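PDB 6NST: branched-chain-amino-acid aminotransferase from Pseudomonas aeruginosa, which catalyses the pyridoxal 5'-phosphate-dependent transfer of the amino group between leucine, isoleucine or valine and 2-oxoglutarate, a last step in branched-chain amino-acid biosynthesis. Local coordinates for the interface of chains A and B and the interface of chains A and C. Sequence-based numbering; all coordinates share one arbitrary frame. Chains: chain A/B/C, Branched-chain-amino-acid aminotransferase.

Contact 1: the interface of chains A and B. Residues chain A 240, 242, 244-245; chain B 152, 156-159, 213-214.
A:Asp244 and A:Thr242 of one class-IV aminotransferase subunit receive B:Arg158 of another, and the patch shows how the start of a short helix, 243-247, can present polar groups to a neighbouring loop. The contact may belong to the working assembly or only to the crystal. Among the direct hydrogen bonds, the backbone N of B:Arg158 donates to the carboxylate oxygen OD1 of A:Asp244 at 2.7 Å. The donor arrives on the syn side of the carboxylate, 16° out of its plane. A:Asp244 holds CG between its own backbone N and carbonyl carbon (chi1 48°), which places the carboxylate against the loop of chain B; its side chain crosses that of B:Arg158 at about a right angle.

Water carries a second set of links. Water 1 lies 2.9 Å from A:Asp244 OD2 and 2.7 Å from the carbonyl O of B:Val152, and it also meets the backbone N and the hydroxyl OG1 of B:Thr157. The aspartate is steadied within its own chain as well: the hydroxyl OG1 of A:Thr242 donates to OD2 of A:Asp244 at 2.8 Å, coming from above the carboxylate plane, and accepts from the backbone N of A:Glu245.

Charge contributes more loosely. The guanidinium NH2 of B:Arg158 forms a long salt bridge with A:Glu245 OE1 at 3.4 Å, the two planes 74° apart, and its hydrogen bond there is weak, as is that from NE to A:Thr242 OG1, where the two side chains meet tip to tip. NH2 also donates to the carbonyl O of B:Val213 at 2.7 Å, near the guanidinium plane; both residues are poorly ordered, but the bond may orient the head group.

Carbon contacts accompany these bonds. The methyl CG2 of A:Thr242 packs against CZ of B:Arg158 and, at 4.0 Å, against CG1 of B:Val152. The sulphur SD of B:Met156 rests beside CB of A:Asp244.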
loop_
_atom_site.group_PDB
_atom_site.type_symbol
_atom_site.label_atom_id
_atom_site.label_comp_id
_atom_site.label_asym_id
_atom_site.label_seq_id
_atom_site.Cartn_x
_atom_site.Cartn_y
_atom_site.Cartn_z
ATOM N N ARG A 240 14.540 9.999 -0.538
ATOM C CA ARG A 240 14.060 8.759 -1.129
ATOM C C ARG A 240 14.761 8.522 -2.458
ATOM O O ARG A 240 14.818 9.414 -3.310
ATOM C CB ARG A 240 12.546 8.806 -1.321
ATOM C CG ARG A 240 11.783 9.201 -0.071
ATOM C CD ARG A 240 10.304 9.362 -0.364
ATOM N NE ARG A 240 9.547 8.156 -0.047
ATOM C CZ ARG A 240 8.253 8.002 -0.305
ATOM N NH1 ARG A 240 7.574 8.977 -0.893
ATOM N NH2 ARG A 240 7.640 6.873 0.022
ATOM N N THR A 242 15.195 5.959 -5.813
ATOM C CA THR A 242 14.628 4.884 -6.610
ATOM C C THR A 242 15.738 3.968 -7.117
ATOM O O THR A 242 16.924 4.307 -7.089
ATOM C CB THR A 242 13.823 5.446 -7.780
ATOM O OG1 THR A 242 14.706 6.126 -8.681
ATOM C CG2 THR A 242 12.772 6.422 -7.275
ATOM N N ASP A 244 16.303 3.028 -10.224
ATOM C CA ASP A 244 16.922 3.531 -11.442
ATOM C C ASP A 244 17.753 4.782 -11.196
ATOM O O ASP A 244 18.601 5.121 -12.028
ATOM C CB ASP A 244 15.860 3.782 -12.522
ATOM C CG ASP A 244 14.658 4.559 -12.012
ATOM O OD1 ASP A 244 14.107 5.366 -12.794
ATOM O OD2 ASP A 244 14.256 4.365 -10.845
ATOM N N GLU A 245 17.545 5.460 -10.067
ATOM C CA GLU A 245 18.458 6.522 -9.664
ATOM C C GLU A 245 19.835 5.963 -9.322
ATOM O O GLU A 245 20.851 6.624 -9.565
ATOM C CB GLU A 245 17.863 7.286 -8.478
ATOM C CG GLU A 245 18.700 8.447 -7.975
ATOM C CD GLU A 245 17.990 9.250 -6.898
ATOM O OE1 GLU A 245 16.791 8.985 -6.646
ATOM O OE2 GLU A 245 18.630 10.143 -6.303
ATOM N N VAL B 152 7.175 3.679 -8.476
ATOM C CA VAL B 152 8.626 3.754 -8.642
ATOM C C VAL B 152 9.297 2.404 -8.842
ATOM O O VAL B 152 10.465 2.362 -9.249
ATOM C CB VAL B 152 9.288 4.460 -7.441
ATOM C CG1 VAL B 152 8.844 5.914 -7.366
ATOM C CG2 VAL B 152 8.969 3.725 -6.147
ATOM N N MET B 156 10.268 2.822 -14.531
ATOM C CA MET B 156 11.468 3.557 -14.145
ATOM C C MET B 156 11.163 5.044 -14.255
ATOM O O MET B 156 11.166 5.617 -15.348
ATOM C CB MET B 156 12.649 3.136 -15.011
ATOM C CG MET B 156 12.918 1.625 -15.004
ATOM S SD MET B 156 13.419 0.935 -13.404
ATOM C CE MET B 156 11.858 0.379 -12.714
ATOM N N THR B 157 10.886 5.670 -13.108
ATOM C CA THR B 157 10.402 7.045 -13.101
ATOM C C THR B 157 11.497 8.062 -13.395
ATOM O O THR B 157 11.182 9.187 -13.795
ATOM C CB THR B 157 9.738 7.364 -11.760
ATOM O OG1 THR B 157 10.707 7.286 -10.708
ATOM C CG2 THR B 157 8.610 6.379 -11.478
ATOM N N ARG B 158 12.769 7.704 -13.213
ATOM C CA ARG B 158 13.842 8.626 -13.568
ATOM C C ARG B 158 14.118 8.638 -15.065
ATOM O O ARG B 158 14.692 9.610 -15.568
ATOM C CB ARG B 158 15.132 8.280 -12.816
ATOM C CG ARG B 158 14.963 8.085 -11.314
ATOM C CD ARG B 158 14.171 9.215 -10.676
ATOM N NE ARG B 158 14.190 9.138 -9.219
ATOM C CZ ARG B 158 13.391 9.840 -8.423
ATOM N NH1 ARG B 158 12.498 10.669 -8.945
ATOM N NH2 ARG B 158 13.480 9.708 -7.105
ATOM N N ALA B 159 13.723 7.589 -15.782
ATOM C CA ALA B 159 13.914 7.516 -17.222
ATOM C C ALA B 159 12.709 8.104 -17.942
ATOM O O ALA B 159 11.561 7.868 -17.556
ATOM C CB ALA B 159 14.134 6.069 -17.667
ATOM N N VAL B 213 11.179 14.761 -5.023
ATOM C CA VAL B 213 11.357 13.972 -6.236
ATOM C C VAL B 213 11.198 12.490 -5.921
ATOM O O VAL B 213 12.176 11.733 -5.915
ATOM C CB VAL B 213 12.720 14.262 -6.885
ATOM C CG1 VAL B 213 12.690 13.877 -8.345
ATOM C CG2 VAL B 213 13.076 15.732 -6.727
ATOM N N THR B 214 9.959 12.072 -5.662
ATOM C CA THR B 214 9.646 10.677 -5.382
ATOM C C THR B 214 9.352 9.936 -6.681
ATOM O O THR B 214 10.258 9.362 -7.294
ATOM C CB THR B 214 8.461 10.585 -4.419
HETATM O O HOH W 1 11.415 4.486 -10.630
#

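Contact 2: the interface of chains A and C. Residues chain A 1-4; chain C 106-108.
The carbonyl plane of C:Ser106 is approached on its two opposite faces by A:Ser2 and A:Met3, a compact case of one carbonyl acceptor shared by adjacent residues of an N-terminal segment. On one face stands the hydroxyl OG of A:Ser2, which donates to C:Ser106 O at 2.8 Å from well above the plane, 39° out of it. On the other, the backbone N of A:Met3 donates to the same oxygen at 2.7 Å, tilted 22° from the plane.

This pair of donors grips the carbonyl oxygen between them and links residues 2 and 3, close to the N-terminus of this aminotransferase subunit, to a loop of chain C, in an interface whose biological role the structure alone does not show. The serine hydroxyl reaches its place because OG lies anti to the backbone N (chi1 178°). It is oriented within its own chain too: the backbone N of A:Ala4 donates to A:Ser2 OG at 3.2 Å in a nearly straight bond, so that the hydroxyl accepts from its own chain while donating to the other.

Other contacts surround this centre. C:Glu107 lies alongside A:Ser2, their CA atoms 4.1 Å apart, and its chain bends at chi2, which brings the carboxylate OE1 to 3.5 Å from A:Ser2 OG. A:Met1 is poorly ordered and lies at the margin. The methyl CB of A:Ala4 sits 3.4 Å from the hydroxyl OG of C:Ser106.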
loop_
_atom_site.group_PDB
_atom_site.type_symbol
_atom_site.label_atom_id
_atom_site.label_comp_id
_atom_site.label_asym_id
_atom_site.label_seq_id
_atom_site.Cartn_x
_atom_site.Cartn_y
_atom_site.Cartn_z
ATOM N N MET A 1 34.882 -28.981 10.355
ATOM C CA MET A 1 34.673 -27.540 10.270
ATOM C C MET A 1 33.350 -27.130 10.918
ATOM O O MET A 1 32.277 -27.566 10.496
ATOM C CB MET A 1 34.724 -27.080 8.809
ATOM C CG MET A 1 33.927 -27.946 7.844
ATOM S SD MET A 1 34.170 -27.481 6.118
ATOM C CE MET A 1 35.920 -27.811 5.922
ATOM N N SER A 2 33.437 -26.288 11.945
ATOM C CA SER A 2 32.259 -25.869 12.691
ATOM C C SER A 2 32.588 -24.605 13.474
ATOM O O SER A 2 33.755 -24.278 13.702
ATOM C CB SER A 2 31.770 -26.974 13.636
ATOM O OG SER A 2 30.649 -26.549 14.391
ATOM N N MET A 3 31.534 -23.897 13.879
ATOM C CA MET A 3 31.657 -22.717 14.722
ATOM C C MET A 3 31.592 -23.050 16.205
ATOM O O MET A 3 31.735 -22.148 17.038
ATOM C CB MET A 3 30.560 -21.704 14.375
ATOM C CG MET A 3 30.983 -20.258 14.532
ATOM S SD MET A 3 32.338 -19.855 13.417
ATOM C CE MET A 3 32.681 -18.171 13.899
ATOM N N ALA A 4 31.377 -24.318 16.551
ATOM C CA ALA A 4 31.315 -24.766 17.937
ATOM C C ALA A 4 32.598 -25.442 18.400
ATOM O O ALA A 4 33.063 -25.179 19.512
ATOM C CB ALA A 4 30.137 -25.726 18.129
ATOM N N SER C 106 25.498 -24.884 14.234
ATOM C CA SER C 106 26.541 -23.886 14.476
ATOM C C SER C 106 27.777 -24.183 13.627
ATOM O O SER C 106 28.882 -24.383 14.129
ATOM C CB SER C 106 26.887 -23.836 15.962
ATOM O OG SER C 106 27.293 -25.111 16.431
ATOM N N GLU C 107 27.571 -24.211 12.311
ATOM C CA GLU C 107 28.656 -24.465 11.370
ATOM C C GLU C 107 29.300 -23.176 10.874
ATOM O O GLU C 107 30.527 -23.106 10.739
ATOM C CB GLU C 107 28.147 -25.281 10.178
ATOM C CG GLU C 107 28.032 -26.782 10.432
ATOM C CD GLU C 107 27.126 -27.121 11.599
ATOM O OE1 GLU C 107 27.643 -27.303 12.722
ATOM O OE2 GLU C 107 25.897 -27.194 11.398
ATOM N N GLY C 108 28.489 -22.154 10.595
ATOM C CA GLY C 108 29.002 -20.862 10.196
ATOM C C GLY C 108 28.160 -19.755 10.796
ATOM O O GLY C 108 27.082 -19.995 11.344
#

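Contact 1 and contact 2 lie about 43 Å apart, measured between the centres of their C-alpha atoms, and share no residues. Chain A supplies helix 243-247 and the coil before it to contact 1, but its N-terminal residues to contact 2, so one subunit can touch chains B and C at once through separate surfaces. The A-C interface is two-fold symmetric, and contact 2 therefore has a twin with the chains exchanged, whereas the A-B interface is not an exact two-fold. The deposited assembly holds six copies; the coordinates alone do not establish which of these junctions persist in solution.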